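PA0833-PD protein (Pseudomonas aeruginosa PAO1, PDB 6JFW) probably binds peptidoglycan through this periplasmic OmpA C-like domain, which would tie the outer membrane to the cell wall. Local coordinates at residues A[46-49]-A[50-54]; A[56-59]-A[60-64]; A[80-83]-A[84-87]. All coordinates share one frame; numbering follows the deposited sequence.

In the fold
The three contacts of this OmpA C-like domain lie in series along the chain, each a local one within a few residues of a helix end. Contact 1 opens helix 49-61 and contact 2 closes it, their centres about 16 Å apart and their segments adjoining in sequence but making no other touch. Contact 3 lies in the first turns of helix 79-99, which links the parallel strands 65-72 and 107-111 of the mixed five-stranded sheet. Its centre is about 24 Å from that of contact 1; contact 2, about 29 Å away between centres, is on the opposite side of the chain's centre. The three thus mark the start and end of one helix and the start of the next.

Contact 1: A[46-49]-A[50-54]; sequences PSFY and APLNN
Phe48 lays one ring face under Pro51, whose CB stands 4.2 Å from the ring centroid and 21° off the ring normal, displaced toward the rim. This is a CH-pi contact between residues three apart, made where the chain enters helix 49-61. One residue further on, Leu52 meets the same ring obliquely: its branch carbon CG is 3.4 Å from Phe48 CE2, and its two methyls, CD1 and CD2, lie near ring atoms CD2 and CE2 respectively. With Phe48 CG set anti to the backbone N (chi1 -156°), the ring is carried alongside the first turn, where the proline and leucine reach different parts of it. Val18, Ile35 and Thr36 also touch this buried ring, while Ile44 packs against Leu52.

The backbone under these side chains is already helical in its bonding. Leu52 N donates to Phe48 O at 3.1 Å, from somewhat outside the carbonyl plane, and Asn53 N donates to Tyr49 O at 2.8 Å, in the plane of the Tyr49 carbonyl. Pro51 has no N-H to give, and its CD lies 3.4 Å from Ser47 O. A water accepts from Ala50 N at 3.0 Å and donates to Pro46 O at 2.8 Å; solvent thereby bridges the loop to the helix start. The Tyr49 ring turns elsewhere and meets Tyr96 edge to face, joining this end to helix 79-99. A proline in the first turn, where its missing N-H costs no helical hydrogen bond, is a classic feature of helix N-termini, here at the start of helix 49-61 in the OmpA C-like fold.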
ATOM      1  N   PRO A  46       3.677   7.968  12.639  1.00 20.74           N
ATOM      2  CA  PRO A  46       4.000   7.176  13.845  1.00 18.71           C
ATOM      3  C   PRO A  46       2.997   6.073  14.142  1.00 20.30           C
ATOM      4  O   PRO A  46       3.390   4.949  14.476  1.00 23.69           O
ATOM      5  CB  PRO A  46       4.031   8.237  14.961  1.00 28.91           C
ATOM      6  CG  PRO A  46       3.479   9.510  14.351  1.00 27.69           C
ATOM      7  CD  PRO A  46       3.725   9.416  12.887  1.00 21.19           C
ATOM      8  N   SER A  47       1.704   6.372  13.996  1.00 17.80           N
ATOM      9  CA  SER A  47       0.590   5.463  14.235  1.00 24.05           C
ATOM     10  C   SER A  47       0.541   4.285  13.271  1.00 22.18           C
ATOM     11  O   SER A  47      -0.187   3.322  13.532  1.00 26.39           O
ATOM     12  CB  SER A  47      -0.722   6.227  14.124  1.00 33.08           C
ATOM     13  OG  SER A  47      -0.875   6.676  12.784  1.00 38.11           O
ATOM     14  N   PHE A  48       1.242   4.351  12.144  1.00 21.58           N
ATOM     15  CA  PHE A  48       1.156   3.286  11.156  1.00 18.40           C
ATOM     16  C   PHE A  48       2.298   2.287  11.261  1.00 16.83           C
ATOM     17  O   PHE A  48       2.339   1.325  10.487  1.00 14.78           O
ATOM     18  CB  PHE A  48       1.105   3.873   9.748  1.00 21.44           C
ATOM     19  CG  PHE A  48       0.458   2.965   8.760  1.00 18.99           C
ATOM     20  CD1 PHE A  48      -0.895   2.705   8.836  1.00 21.05           C
ATOM     21  CD2 PHE A  48       1.197   2.349   7.773  1.00 18.65           C
ATOM     22  CE1 PHE A  48      -1.497   1.853   7.941  1.00 23.94           C
ATOM     23  CE2 PHE A  48       0.595   1.496   6.873  1.00 20.12           C
ATOM     24  CZ  PHE A  48      -0.755   1.252   6.955  1.00 19.33           C
ATOM     25  N   TYR A  49       3.218   2.492  12.204  1.00  9.80           N
ATOM     26  CA  TYR A  49       4.324   1.560  12.385  1.00 15.31           C
ATOM     27  C   TYR A  49       3.819   0.169  12.740  1.00 14.80           C
ATOM     28  O   TYR A  49       4.243  -0.831  12.147  1.00 15.74           O
ATOM     29  CB  TYR A  49       5.263   2.080  13.471  1.00 17.14           C
ATOM     30  CG  TYR A  49       6.272   3.084  12.977  1.00 18.38           C
ATOM     31  CD1 TYR A  49       5.908   4.095  12.099  1.00 18.82           C
ATOM     32  CD2 TYR A  49       7.590   3.027  13.400  1.00 23.00           C
ATOM     33  CE1 TYR A  49       6.833   5.014  11.647  1.00 19.92           C
ATOM     34  CE2 TYR A  49       8.522   3.938  12.958  1.00 34.59           C
ATOM     35  CZ  TYR A  49       8.139   4.931  12.081  1.00 26.92           C
ATOM     36  OH  TYR A  49       9.068   5.843  11.640  1.00 28.67           O
ATOM     37  N   ALA A  50       2.909   0.084  13.700  1.00 16.06           N
ATOM     38  CA  ALA A  50       2.462  -1.212  14.187  1.00 15.10           C
ATOM     39  C   ALA A  50       1.589  -1.937  13.161  1.00 14.73           C
ATOM     40  O   ALA A  50       1.747  -3.153  12.993  1.00 16.10           O
ATOM     41  CB  ALA A  50       1.737  -1.056  15.523  1.00 18.16           C
ATOM     42  N   PRO A  51       0.659  -1.263  12.464  1.00 17.30           N
ATOM     43  CA  PRO A  51       0.007  -1.931  11.322  1.00 16.61           C
ATOM     44  C   PRO A  51       0.994  -2.502  10.316  1.00 14.16           C
ATOM     45  O   PRO A  51       0.829  -3.643   9.867  1.00 15.99           O
ATOM     46  CB  PRO A  51      -0.855  -0.814  10.723  1.00 18.35           C
ATOM     47  CG  PRO A  51      -1.222   0.015  11.889  1.00 17.86           C
ATOM     48  CD  PRO A  51      -0.010   0.014  12.787  1.00 19.55           C
ATOM     49  N   LEU A  52       2.031  -1.739   9.960  1.00 15.14           N
ATOM     50  CA  LEU A  52       3.042  -2.251   9.038  1.00 14.32           C
ATOM     51  C   LEU A  52       3.795  -3.431   9.639  1.00 10.75           C
ATOM     52  O   LEU A  52       4.146  -4.377   8.924  1.00 15.58           O
ATOM     53  CB  LEU A  52       4.014  -1.140   8.650  1.00 11.42           C
ATOM     54  CG  LEU A  52       3.514  -0.189   7.564  1.00 14.09           C
ATOM     55  CD1 LEU A  52       4.477   0.972   7.366  1.00 17.02           C
ATOM     56  CD2 LEU A  52       3.288  -0.938   6.259  1.00 19.78           C
ATOM     57  N   ASN A  53       4.064  -3.388  10.949  1.00 13.18           N
ATOM     58  CA  ASN A  53       4.677  -4.533  11.615  1.00 12.19           C
ATOM     59  C   ASN A  53       3.834  -5.787  11.431  1.00 12.42           C
ATOM     60  O   ASN A  53       4.366  -6.868  11.147  1.00 12.39           O
ATOM     61  CB  ASN A  53       4.866  -4.249  13.106  1.00 13.74           C
ATOM     62  CG  ASN A  53       5.932  -3.209  13.379  1.00 20.42           C
ATOM     63  OD1 ASN A  53       6.742  -2.885  12.511  1.00 21.27           O
ATOM     64  ND2 ASN A  53       5.942  -2.687  14.600  1.00 20.47           N
ATOM     65  N   ASN A  54       2.516  -5.662  11.594  1.00 12.70           N
ATOM     66  CA  ASN A  54       1.630  -6.807  11.409  1.00 12.77           C
ATOM     67  C   ASN A  54       1.641  -7.285   9.964  1.00 15.19           C
ATOM     68  O   ASN A  54       1.648  -8.496   9.704  1.00 11.34           O
ATOM     69  CB  ASN A  54       0.210  -6.447  11.844  1.00 14.86           C
ATOM     70  CG  ASN A  54       0.017  -6.553  13.341  1.00 16.28           C
ATOM     71  OD1 ASN A  54       0.076  -7.644  13.908  1.00 21.41           O
ATOM     72  ND2 ASN A  54      -0.220  -5.420  13.993  1.00 19.63           N
TER
HETATM   73  O   HOH W   1       2.394   2.545  15.419  1.00 24.67           O

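Contact 2: A[56-59]-A[60-64]; sequences ANSF and KQYNQ
Lys60 reaches back over the preceding turn to Ala56, gripping the same carbonyl twice. Its backbone N donates to Ala56 O at 2.9 Å with an N-H...O angle of 160°, and its NZ adds a weak hydrogen bond to that oxygen at 3.2 Å. The lysine chain bends at chi3 (-74°) and again at chi4, which folds the ammonium group back toward the Ala56 carbonyl; there NZ also lies 3.6 Å from Asn57 OD1.

The other backbone bonds follow the helical pattern to its end. Gln61 N gives its main bond to Asn57 O at 3.0 Å and a weak second one to Ser58 O, while Tyr62 N reaches Ser58 O at 2.9 Å, nearly in line with the carbonyl. Tyr62 is the first residue to leave helical backbone angles, so these bonds belong to the C-terminal end of helix 49-61, which packs against the sheet of the OmpA C-like domain. Arg106 donates to Phe59 O and Tyr62 O at this end of the helix.

Among side-chain contacts, Tyr62 sets its ring obliquely by the last turn, with CD2 3.5 Å from Ser58 O and 3.9 Å from Ser58 OG. The polar ends of these two are held by helix 3-12, Tyr62 OH by Lys4 and Ser58 OG by Gln5. Phe59 points its ring to the sheet, touching Val135 and Leu137 of strand 132-139, and Leu97 of helix 79-99.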
ATOM      1  N   ALA A  56       4.116  -7.046   7.817  1.00 12.12           N
ATOM      2  CA  ALA A  56       5.377  -7.738   7.566  1.00 11.98           C
ATOM      3  C   ALA A  56       5.344  -9.162   8.105  1.00 15.11           C
ATOM      4  O   ALA A  56       5.852 -10.088   7.462  1.00 15.34           O
ATOM      5  CB  ALA A  56       6.536  -6.956   8.184  1.00 12.20           C
ATOM      6  N   ASN A  57       4.745  -9.359   9.283  1.00 12.41           N
ATOM      7  CA  ASN A  57       4.643 -10.704   9.840  1.00 13.48           C
ATOM      8  C   ASN A  57       3.778 -11.598   8.963  1.00 16.49           C
ATOM      9  O   ASN A  57       4.097 -12.776   8.760  1.00 15.30           O
ATOM     10  CB  ASN A  57       4.089 -10.643  11.263  1.00 14.19           C
ATOM     11  CG  ASN A  57       5.061 -10.016  12.240  1.00 18.72           C
ATOM     12  OD1 ASN A  57       6.265  -9.967  11.987  1.00 20.59           O
ATOM     13  ND2 ASN A  57       4.545  -9.533  13.364  1.00 19.70           N
ATOM     14  N   SER A  58       2.682 -11.057   8.430  1.00 13.29           N
ATOM     15  CA  SER A  58       1.830 -11.835   7.537  1.00 11.83           C
ATOM     16  C   SER A  58       2.578 -12.226   6.268  1.00 14.64           C
ATOM     17  O   SER A  58       2.555 -13.392   5.855  1.00 16.37           O
ATOM     18  CB  SER A  58       0.569 -11.042   7.192  1.00 14.41           C
ATOM     19  OG  SER A  58      -0.234 -11.751   6.263  1.00 17.62           O
ATOM     20  N   PHE A  59       3.250 -11.258   5.635  1.00 14.16           N
ATOM     21  CA  PHE A  59       3.995 -11.547   4.413  1.00 18.92           C
ATOM     22  C   PHE A  59       5.069 -12.600   4.660  1.00 18.82           C
ATOM     23  O   PHE A  59       5.283 -13.490   3.828  1.00 18.30           O
ATOM     24  CB  PHE A  59       4.638 -10.271   3.858  1.00 13.95           C
ATOM     25  CG  PHE A  59       3.664  -9.160   3.550  1.00 15.18           C
ATOM     26  CD1 PHE A  59       2.311  -9.408   3.377  1.00 18.62           C
ATOM     27  CD2 PHE A  59       4.121  -7.859   3.419  1.00 18.31           C
ATOM     28  CE1 PHE A  59       1.433  -8.373   3.091  1.00 16.25           C
ATOM     29  CE2 PHE A  59       3.253  -6.823   3.133  1.00 18.51           C
ATOM     30  CZ  PHE A  59       1.907  -7.080   2.968  1.00 15.10           C
ATOM     31  N   LYS A  60       5.765 -12.506   5.798  1.00 16.63           N
ATOM     32  CA  LYS A  60       6.793 -13.488   6.128  1.00 21.27           C
ATOM     33  C   LYS A  60       6.202 -14.874   6.333  1.00 20.40           C
ATOM     34  O   LYS A  60       6.845 -15.877   6.005  1.00 25.18           O
ATOM     35  CB  LYS A  60       7.548 -13.061   7.384  1.00 21.69           C
ATOM     36  CG  LYS A  60       8.703 -12.123   7.119  1.00 23.82           C
ATOM     37  CD  LYS A  60       9.781 -12.272   8.182  1.00 32.93           C
ATOM     38  CE  LYS A  60       9.346 -11.646   9.494  1.00 38.36           C
ATOM     39  NZ  LYS A  60       8.488 -10.451   9.253  1.00 31.44           N
ATOM     40  N   GLN A  61       4.992 -14.945   6.878  1.00 19.50           N
ATOM     41  CA  GLN A  61       4.366 -16.229   7.164  1.00 23.33           C
ATOM     42  C   GLN A  61       3.800 -16.871   5.904  1.00 25.42           C
ATOM     43  O   GLN A  61       3.922 -18.087   5.716  1.00 23.01           O
ATOM     44  CB  GLN A  61       3.273 -16.028   8.210  1.00 21.51           C
ATOM     45  CG  GLN A  61       2.732 -17.290   8.825  1.00 31.05           C
ATOM     46  CD  GLN A  61       1.508 -17.010   9.667  1.00 39.09           C
ATOM     47  OE1 GLN A  61       0.383 -17.050   9.175  1.00 49.97           O
ATOM     48  NE2 GLN A  61       1.722 -16.701  10.940  1.00 50.33           N
ATOM     49  N   TYR A  62       3.189 -16.076   5.028  1.00 20.92           N
ATOM     50  CA  TYR A  62       2.591 -16.575   3.788  1.00 18.41           C
ATOM     51  C   TYR A  62       3.561 -16.299   2.647  1.00 21.88           C
ATOM     52  O   TYR A  62       3.556 -15.228   2.041  1.00 24.00           O
ATOM     53  CB  TYR A  62       1.230 -15.940   3.559  1.00 15.47           C
ATOM     54  CG  TYR A  62       0.263 -16.410   4.597  1.00 23.66           C
ATOM     55  CD1 TYR A  62      -0.245 -17.697   4.549  1.00 24.68           C
ATOM     56  CD2 TYR A  62      -0.096 -15.596   5.657  1.00 20.98           C
ATOM     57  CE1 TYR A  62      -1.108 -18.151   5.506  1.00 20.17           C
ATOM     58  CE2 TYR A  62      -0.966 -16.040   6.618  1.00 26.01           C
ATOM     59  CZ  TYR A  62      -1.467 -17.323   6.538  1.00 28.33           C
ATOM     60  OH  TYR A  62      -2.336 -17.799   7.487  1.00 26.37           O
ATOM     61  N   ASN A  63       4.382 -17.297   2.346  1.00 23.41           N
ATOM     62  CA  ASN A  63       5.529 -17.117   1.468  1.00 34.35           C
ATOM     63  C   ASN A  63       5.211 -17.314  -0.007  1.00 31.38           C
ATOM     64  O   ASN A  63       6.068 -17.018  -0.847  1.00 34.71           O
ATOM     65  CB  ASN A  63       6.652 -18.077   1.891  1.00 33.76           C
ATOM     66  CG  ASN A  63       6.211 -19.531   1.900  1.00 45.74           C
ATOM     67  OD1 ASN A  63       5.965 -20.114   2.957  1.00 58.89           O
ATOM     68  ND2 ASN A  63       6.126 -20.128   0.722  1.00 48.39           N
ATOM     69  N   GLN A  64       4.012 -17.770  -0.355  1.00 30.01           N
ATOM     70  CA  GLN A  64       3.713 -18.175  -1.731  1.00 29.74           C
ATOM     71  C   GLN A  64       2.972 -17.093  -2.509  1.00 30.28           C
ATOM     72  O   GLN A  64       1.999 -17.377  -3.208  1.00 30.50           O
ATOM     73  CB  GLN A  64       2.918 -19.473  -1.737  1.00 40.20           C
ATOM     74  CG  GLN A  64       3.614 -20.622  -1.049  1.00 51.03           C
ATOM     75  CD  GLN A  64       3.630 -21.882  -1.888  1.00 59.69           C
ATOM     76  OE1 GLN A  64       2.721 -22.125  -2.671  1.00 66.46           O
ATOM     77  NE2 GLN A  64       4.672 -22.683  -1.732  1.00 59.58           N
TER

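Contact 3: A[80-83]-A[84-87]; sequences QHNM and DLSQ
Leu85 sits over one face of the His81 imidazole, one helical turn further along. Its CG lies 4.1 Å from the ring centroid and 17° off the normal, a CH-pi contact offset toward the rim where NE2 is. The methyl CD1 comes to 3.6 Å from His81 NE2, so the branched end spans that side of the ring. His81 has its CG anti to the backbone N (chi1 -172°), which turns the imidazole forward along the helix toward the leucine. The backbone ties the same two residues, Leu85 N donating to His81 O at 2.9 Å.

Ser86 is oriented quite differently, with its hydroxyl folded back on its own helix. Set between backbone N and carbonyl carbon (chi1 66°), OG comes within 2.9 Å of Met83 O and 3.1 Å of Asn82 O; its single proton can serve either. The same OG accepts from Gly113 N, while Ser86 N donates to Asn82 O at 2.8 Å. Asp84 directs its carboxylate away from the preceding turn to a salt bridge with Arg88, one turn on.

These residues form the opening turns of helix 79-99, the crossover helix of the beta-alpha-beta unit between parallel strands 65-72 and 107-111. Asn82 donates through ND2 to Thr76 O in the loop leading into the helix, and it also touches Pro114, beyond strand 107-111.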
ATOM      1  N   GLN A  80       4.908  14.208 -14.128  1.00 23.34           N
ATOM      2  CA  GLN A  80       6.255  13.829 -13.708  1.00 26.37           C
ATOM      3  C   GLN A  80       6.419  13.968 -12.200  1.00 26.32           C
ATOM      4  O   GLN A  80       6.956  13.071 -11.537  1.00 26.85           O
ATOM      5  CB  GLN A  80       7.297  14.682 -14.435  1.00 39.09           C
ATOM      6  CG  GLN A  80       8.580  14.903 -13.632  1.00 50.04           C
ATOM      7  CD  GLN A  80       9.601  15.750 -14.366  1.00 61.02           C
ATOM      8  OE1 GLN A  80      10.047  16.782 -13.861  1.00 64.01           O
ATOM      9  NE2 GLN A  80       9.982  15.314 -15.559  1.00 62.86           N
ATOM     10  N   HIS A  81       5.958  15.087 -11.639  1.00 22.60           N
ATOM     11  CA  HIS A  81       6.129  15.325 -10.210  1.00 24.24           C
ATOM     12  C   HIS A  81       5.310  14.344  -9.380  1.00 27.84           C
ATOM     13  O   HIS A  81       5.764  13.883  -8.326  1.00 24.03           O
ATOM     14  CB  HIS A  81       5.748  16.766  -9.874  1.00 28.23           C
ATOM     15  CG  HIS A  81       6.069  17.165  -8.468  1.00 31.31           C
ATOM     16  ND1 HIS A  81       7.337  17.064  -7.937  1.00 37.06           N
ATOM     17  CD2 HIS A  81       5.288  17.668  -7.483  1.00 31.66           C
ATOM     18  CE1 HIS A  81       7.323  17.485  -6.686  1.00 35.73           C
ATOM     19  NE2 HIS A  81       6.092  17.858  -6.385  1.00 40.17           N
ATOM     20  N   ASN A  82       4.102  14.009  -9.842  1.00 18.72           N
ATOM     21  CA  ASN A  82       3.257  13.069  -9.110  1.00 22.33           C
ATOM     22  C   ASN A  82       3.837  11.662  -9.134  1.00 20.49           C
ATOM     23  O   ASN A  82       3.794  10.950  -8.123  1.00 23.49           O
ATOM     24  CB  ASN A  82       1.846  13.067  -9.692  1.00 21.10           C
ATOM     25  CG  ASN A  82       1.035  14.264  -9.257  1.00 28.84           C
ATOM     26  OD1 ASN A  82       1.257  14.820  -8.182  1.00 30.25           O
ATOM     27  ND2 ASN A  82       0.084  14.668 -10.089  1.00 33.65           N
ATOM     28  N   MET A  83       4.356  11.232 -10.286  1.00 20.07           N
ATOM     29  CA  MET A  83       5.030   9.940 -10.358  1.00 24.49           C
ATOM     30  C   MET A  83       6.196   9.892  -9.380  1.00 23.60           C
ATOM     31  O   MET A  83       6.375   8.909  -8.650  1.00 23.74           O
ATOM     32  CB  MET A  83       5.507   9.685 -11.788  1.00 23.80           C
ATOM     33  CG  MET A  83       4.389   9.657 -12.816  1.00 28.20           C
ATOM     34  SD  MET A  83       3.647   8.031 -13.007  1.00 58.49           S
ATOM     35  CE  MET A  83       4.971   7.167 -13.840  1.00 48.73           C
ATOM     36  N   ASP A  84       6.994  10.961  -9.356  1.00 20.18           N
ATOM     37  CA  ASP A  84       8.062  11.130  -8.377  1.00 25.48           C
ATOM     38  C   ASP A  84       7.544  10.948  -6.953  1.00 22.20           C
ATOM     39  O   ASP A  84       8.042  10.110  -6.195  1.00 20.73           O
ATOM     40  CB  ASP A  84       8.677  12.522  -8.559  1.00 26.20           C
ATOM     41  CG  ASP A  84       9.982  12.705  -7.814  1.00 40.64           C
ATOM     42  OD1 ASP A  84      10.106  12.227  -6.667  1.00 48.98           O
ATOM     43  OD2 ASP A  84      10.887  13.349  -8.382  1.00 57.25           O
ATOM     44  N   LEU A  85       6.546  11.752  -6.578  1.00 18.48           N
ATOM     45  CA  LEU A  85       6.018  11.711  -5.217  1.00 20.69           C
ATOM     46  C   LEU A  85       5.459  10.335  -4.877  1.00 21.28           C
ATOM     47  O   LEU A  85       5.671   9.828  -3.770  1.00 16.04           O
ATOM     48  CB  LEU A  85       4.939  12.779  -5.046  1.00 28.45           C
ATOM     49  CG  LEU A  85       5.398  14.237  -5.060  1.00 29.97           C
ATOM     50  CD1 LEU A  85       4.197  15.169  -5.036  1.00 26.00           C
ATOM     51  CD2 LEU A  85       6.311  14.507  -3.879  1.00 36.32           C
ATOM     52  N   SER A  86       4.738   9.719  -5.816  1.00 20.36           N
ATOM     53  CA  SER A  86       4.157   8.407  -5.554  1.00 19.56           C
ATOM     54  C   SER A  86       5.235   7.336  -5.450  1.00 17.47           C
ATOM     55  O   SER A  86       5.129   6.419  -4.627  1.00 16.15           O
ATOM     56  CB  SER A  86       3.144   8.055  -6.644  1.00 13.06           C
ATOM     57  OG  SER A  86       3.782   7.889  -7.898  1.00 17.39           O
ATOM     58  N   GLN A  87       6.278   7.433  -6.279  1.00 15.07           N
ATOM     59  CA  GLN A  87       7.414   6.526  -6.157  1.00 21.14           C
ATOM     60  C   GLN A  87       8.069   6.643  -4.786  1.00 20.48           C
ATOM     61  O   GLN A  87       8.437   5.629  -4.176  1.00 19.90           O
ATOM     62  CB  GLN A  87       8.428   6.814  -7.266  1.00 23.42           C
ATOM     63  CG  GLN A  87       9.823   6.270  -7.003  1.00 36.29           C
ATOM     64  CD  GLN A  87      10.118   4.974  -7.745  1.00 47.78           C
ATOM     65  OE1 GLN A  87       9.222   4.186  -8.008  1.00 49.30           O
ATOM     66  NE2 GLN A  87      11.380   4.758  -8.079  1.00 50.25           N
TER